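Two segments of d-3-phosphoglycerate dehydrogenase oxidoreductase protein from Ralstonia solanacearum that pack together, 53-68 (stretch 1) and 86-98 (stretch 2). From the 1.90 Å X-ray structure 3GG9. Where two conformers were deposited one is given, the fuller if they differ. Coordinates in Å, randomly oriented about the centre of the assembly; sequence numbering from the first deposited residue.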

# COMPACT_ATOMS: atom_id res chain seq x y z
N VAL A 53 -26.24 9.99 16.54
CA VAL A 53 -25.20 9.00 16.32
C VAL A 53 -23.90 9.71 15.91
O VAL A 53 -23.87 10.47 14.93
CB VAL A 53 -25.59 7.94 15.27
CG1 VAL A 53 -24.44 6.91 15.08
CG2 VAL A 53 -26.88 7.24 15.71
N LEU A 54 -22.85 9.47 16.69
CA LEU A 54 -21.54 10.05 16.44
C LEU A 54 -20.60 9.01 15.83
O LEU A 54 -20.58 7.85 16.25
CB LEU A 54 -20.93 10.59 17.74
CG LEU A 54 -21.66 11.72 18.49
CD1 LEU A 54 -20.87 12.16 19.72
CD2 LEU A 54 -21.89 12.92 17.57
N ILE A 55 -19.84 9.46 14.84
CA ILE A 55 -18.81 8.65 14.18
C ILE A 55 -17.48 8.93 14.85
O ILE A 55 -16.85 9.97 14.63
CB ILE A 55 -18.74 8.91 12.66
CG1 ILE A 55 -20.12 8.76 12.02
CG2 ILE A 55 -17.68 7.99 12.00
CD1 ILE A 55 -20.15 8.92 10.50
N ARG A 56 -17.08 7.99 15.70
CA ARG A 56 -15.83 8.08 16.44
C ARG A 56 -15.64 9.44 17.11
O ARG A 56 -16.54 9.92 17.79
CB ARG A 56 -14.65 7.65 15.56
CG ARG A 56 -14.74 6.16 15.17
CD ARG A 56 -14.85 5.27 16.41
NE ARG A 56 -13.78 5.53 17.38
CZ ARG A 56 -13.97 5.86 18.66
NH1 ARG A 56 -12.92 6.09 19.44
NH2 ARG A 56 -15.19 5.94 19.17
N GLU A 57 -14.50 10.09 16.90
CA GLU A 57 -14.27 11.40 17.52
C GLU A 57 -14.44 12.59 16.58
O GLU A 57 -13.87 13.66 16.82
CB GLU A 57 -12.89 11.45 18.18
CG GLU A 57 -12.65 10.35 19.22
CD GLU A 57 -11.97 10.87 20.49
OE1 GLU A 57 -12.13 10.23 21.56
OE2 GLU A 57 -11.31 11.93 20.43
N ARG A 58 -15.21 12.42 15.50
CA ARG A 58 -15.33 13.48 14.49
C ARG A 58 -16.00 14.78 14.98
O ARG A 58 -15.69 15.88 14.47
CB ARG A 58 -16.03 12.94 13.23
CG ARG A 58 -15.25 11.84 12.49
CD ARG A 58 -15.92 11.42 11.20
NE ARG A 58 -15.25 10.24 10.65
CZ ARG A 58 -15.71 9.46 9.66
NH1 ARG A 58 -16.86 9.66 9.06
NH2 ARG A 58 -14.99 8.43 9.30
N THR A 59 -16.91 14.66 15.95
CA THR A 59 -17.60 15.81 16.56
C THR A 59 -17.44 15.72 18.08
O THR A 59 -17.62 14.64 18.67
CB THR A 59 -19.10 15.86 16.16
OG1 THR A 59 -19.21 16.28 14.79
CG2 THR A 59 -19.89 16.87 17.01
N ARG A 60 -17.06 16.83 18.71
CA ARG A 60 -17.05 16.87 20.17
C ARG A 60 -18.34 17.43 20.74
O ARG A 60 -18.93 18.34 20.18
CB ARG A 60 -15.83 17.59 20.76
CG ARG A 60 -15.20 18.70 19.95
CD ARG A 60 -13.97 19.28 20.68
NE ARG A 60 -13.13 18.22 21.26
CZ ARG A 60 -13.02 17.96 22.56
NH1 ARG A 60 -13.68 18.68 23.46
NH2 ARG A 60 -12.24 16.96 22.97
N VAL A 61 -18.78 16.85 21.86
CA VAL A 61 -20.02 17.26 22.50
C VAL A 61 -19.69 17.97 23.80
O VAL A 61 -19.25 17.35 24.78
CB VAL A 61 -20.98 16.06 22.69
CG1 VAL A 61 -22.17 16.42 23.59
CG2 VAL A 61 -21.49 15.58 21.32
N THR A 62 -19.87 19.29 23.78
CA THR A 62 -19.57 20.17 24.90
C THR A 62 -20.84 20.48 25.72
O THR A 62 -21.96 20.32 25.23
CB THR A 62 -18.99 21.50 24.39
OG1 THR A 62 -19.97 22.18 23.59
CG2 THR A 62 -17.72 21.28 23.53
N ARG A 63 -20.65 20.95 26.96
CA ARG A 63 -21.74 21.50 27.78
C ARG A 63 -22.48 22.63 27.06
O ARG A 63 -23.71 22.70 27.12
CB ARG A 63 -21.22 21.99 29.14
CG ARG A 63 -22.33 22.37 30.15
CD ARG A 63 -21.80 22.74 31.54
NE ARG A 63 -21.35 21.58 32.32
CZ ARG A 63 -22.13 20.82 33.08
NH1 ARG A 63 -21.61 19.79 33.74
NH2 ARG A 63 -23.44 21.06 33.19
N GLN A 64 -21.72 23.49 26.38
CA GLN A 64 -22.29 24.62 25.66
C GLN A 64 -23.19 24.18 24.50
O GLN A 64 -24.15 24.88 24.15
CB GLN A 64 -21.21 25.62 25.19
CG GLN A 64 -19.76 25.12 25.27
CD GLN A 64 -19.18 25.14 26.68
OE1 GLN A 64 -18.60 24.15 27.14
NE2 GLN A 64 -19.36 26.25 27.39
N LEU A 65 -22.89 23.02 23.92
CA LEU A 65 -23.74 22.45 22.90
C LEU A 65 -25.00 21.88 23.54
O LEU A 65 -26.10 22.16 23.08
CB LEU A 65 -22.99 21.38 22.09
CG LEU A 65 -23.81 20.68 21.00
CD1 LEU A 65 -24.18 21.65 19.86
CD2 LEU A 65 -23.05 19.45 20.50
N LEU A 66 -24.82 21.11 24.61
CA LEU A 66 -25.95 20.49 25.32
C LEU A 66 -26.96 21.51 25.87
O LEU A 66 -28.16 21.22 25.94
CB LEU A 66 -25.45 19.55 26.41
CG LEU A 66 -24.66 18.35 25.90
CD1 LEU A 66 -23.81 17.75 27.00
CD2 LEU A 66 -25.56 17.28 25.27
N ASP A 67 -26.46 22.69 26.25
CA ASP A 67 -27.29 23.84 26.66
C ASP A 67 -28.24 24.28 25.56
O ASP A 67 -29.33 24.78 25.84
CB ASP A 67 -26.41 25.04 27.04
CG ASP A 67 -25.67 24.84 28.34
OD1 ASP A 67 -24.67 25.57 28.56
OD2 ASP A 67 -26.05 23.97 29.15
N ARG A 68 -27.82 24.10 24.31
CA ARG A 68 -28.61 24.52 23.15
C ARG A 68 -29.47 23.42 22.53
O ARG A 68 -30.06 23.63 21.47
CB ARG A 68 -27.69 25.11 22.09
CG ARG A 68 -27.13 26.48 22.42
CD ARG A 68 -26.47 27.06 21.17
NE ARG A 68 -25.76 28.33 21.32
CZ ARG A 68 -24.92 28.67 22.29
NH1 ARG A 68 -24.62 27.83 23.29
NH2 ARG A 68 -24.36 29.87 22.27
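Stretch 2, residues 86-98: GGHIDLEACTDKG

Two salt bridges tie stretch 2 to stretch 1. Arg-63 NH1 and NH2 both donate to Asp-96 OD2, at 2.8 and 2.9 Å, with the oxygen near the guanidinium plane; one face of that group lies over Ala-93 CA, 3.5 Å from Arg-63 NH1. One turn further along stretch 1, Lys-97 NZ reaches Asp-67 OD2 at 3.0 Å.

Before the helices the backbones meet in a single beta bridge, Val-61 with Ile-89 (CA to CA 4.7 Å). Val-61 N donates to His-88 O (2.7 Å, 165°) and Asp-90 N to Val-61 O (3.0 Å, 171°). The register, Arg-60 by His-88, Val-61 by Ile-89 and Arg-63 by Ala-93, rises together, so the chains run in the same direction. Each then enters its helix through a capping residue: Thr-62 OG1 accepts from Leu-65 N (3.1 Å), Asp-90 OD1 from Ala-93 N (3.2 Å). A water joins Arg-63 N (2.9 Å) to Asp-90 OD2 (2.6 Å).

His-88, chi1 p, points toward stretch 1. Its ND1 donates to Thr-59 O (2.8 Å, 156°), while Glu-57 CA sits over the ring face, 4.0 Å from its centroid. Apolar packing completes the contact: Leu-54 CD1 meets Ile-89 CD1 at 3.9 Å, and Leu-66 CD1 lies 3.8 Å from both Ala-93 CB and Cys-94 SG.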

# COMPACT_ATOMS: atom_id res chain seq x y z
N GLY A 86 -10.87 15.43 29.49
CA GLY A 86 -11.03 15.70 28.08
C GLY A 86 -12.03 14.67 27.58
O GLY A 86 -13.12 14.54 28.14
N GLY A 87 -11.64 13.92 26.54
CA GLY A 87 -12.57 13.02 25.85
C GLY A 87 -13.49 13.88 24.99
O GLY A 87 -13.76 15.03 25.34
N HIS A 88 -13.98 13.35 23.88
CA HIS A 88 -14.77 14.18 22.98
C HIS A 88 -16.23 14.35 23.43
O HIS A 88 -16.98 15.13 22.85
CB HIS A 88 -14.65 13.70 21.53
CG HIS A 88 -15.53 12.53 21.22
ND1 HIS A 88 -16.68 12.64 20.46
CD2 HIS A 88 -15.43 11.22 21.56
CE1 HIS A 88 -17.25 11.46 20.36
NE2 HIS A 88 -16.52 10.58 21.01
N ILE A 89 -16.64 13.62 24.47
CA ILE A 89 -17.97 13.83 25.06
C ILE A 89 -17.88 14.21 26.54
O ILE A 89 -17.31 13.47 27.35
CB ILE A 89 -18.93 12.62 24.88
CG1 ILE A 89 -19.04 12.20 23.40
CG2 ILE A 89 -20.34 12.95 25.41
CD1 ILE A 89 -19.71 10.85 23.22
N ASP A 90 -18.44 15.37 26.90
CA ASP A 90 -18.54 15.79 28.30
C ASP A 90 -19.64 14.96 29.00
O ASP A 90 -20.83 15.30 28.93
CB ASP A 90 -18.83 17.29 28.38
CG ASP A 90 -18.68 17.88 29.79
OD1 ASP A 90 -18.70 17.14 30.79
OD2 ASP A 90 -18.56 19.11 29.88
N LEU A 91 -19.22 13.87 29.64
CA LEU A 91 -20.15 12.89 30.20
C LEU A 91 -20.93 13.43 31.39
O LEU A 91 -22.11 13.11 31.57
CB LEU A 91 -19.40 11.61 30.60
CG LEU A 91 -18.76 10.85 29.44
CD1 LEU A 91 -18.10 9.57 29.92
CD2 LEU A 91 -19.80 10.55 28.37
N GLU A 92 -20.26 14.25 32.20
CA GLU A 92 -20.88 14.90 33.36
C GLU A 92 -21.96 15.89 32.93
O GLU A 92 -23.03 15.93 33.54
CB GLU A 92 -19.82 15.59 34.24
CG GLU A 92 -19.21 14.69 35.33
CD GLU A 92 -18.71 13.36 34.80
OE1 GLU A 92 -17.87 13.35 33.86
OE2 GLU A 92 -19.14 12.31 35.32
N ALA A 93 -21.69 16.66 31.87
CA ALA A 93 -22.70 17.56 31.31
C ALA A 93 -23.90 16.80 30.74
O ALA A 93 -25.04 17.26 30.87
CB ALA A 93 -22.11 18.49 30.28
N CYS A 94 -23.63 15.64 30.13
CA CYS A 94 -24.68 14.74 29.62
C CYS A 94 -25.53 14.21 30.77
O CYS A 94 -26.75 14.25 30.70
CB CYS A 94 -24.07 13.56 28.84
SG CYS A 94 -23.45 14.01 27.20
N THR A 95 -24.86 13.74 31.82
CA THR A 95 -25.51 13.24 33.02
C THR A 95 -26.40 14.31 33.67
O THR A 95 -27.50 14.01 34.13
CB THR A 95 -24.47 12.67 34.01
OG1 THR A 95 -23.73 11.63 33.38
CG2 THR A 95 -25.14 12.12 35.25
N ASP A 96 -25.92 15.57 33.67
CA ASP A 96 -26.68 16.73 34.16
C ASP A 96 -27.99 16.98 33.40
O ASP A 96 -29.00 17.36 34.01
CB ASP A 96 -25.82 18.01 34.10
CG ASP A 96 -24.77 18.07 35.20
OD1 ASP A 96 -24.81 17.25 36.13
OD2 ASP A 96 -23.88 18.96 35.12
N LYS A 97 -27.96 16.77 32.09
CA LYS A 97 -29.14 16.95 31.25
C LYS A 97 -30.00 15.69 31.19
O LYS A 97 -31.08 15.70 30.59
CB LYS A 97 -28.75 17.39 29.83
CG LYS A 97 -27.88 18.64 29.74
CD LYS A 97 -28.69 19.93 29.82
CE LYS A 97 -27.83 21.14 29.45
NZ LYS A 97 -26.65 21.33 30.34
N GLY A 98 -29.54 14.61 31.80
CA GLY A 98 -30.22 13.32 31.68
C GLY A 98 -30.16 12.79 30.25
O GLY A 98 -31.12 12.18 29.77
O HOH W 1 -17.99 20.81 28.00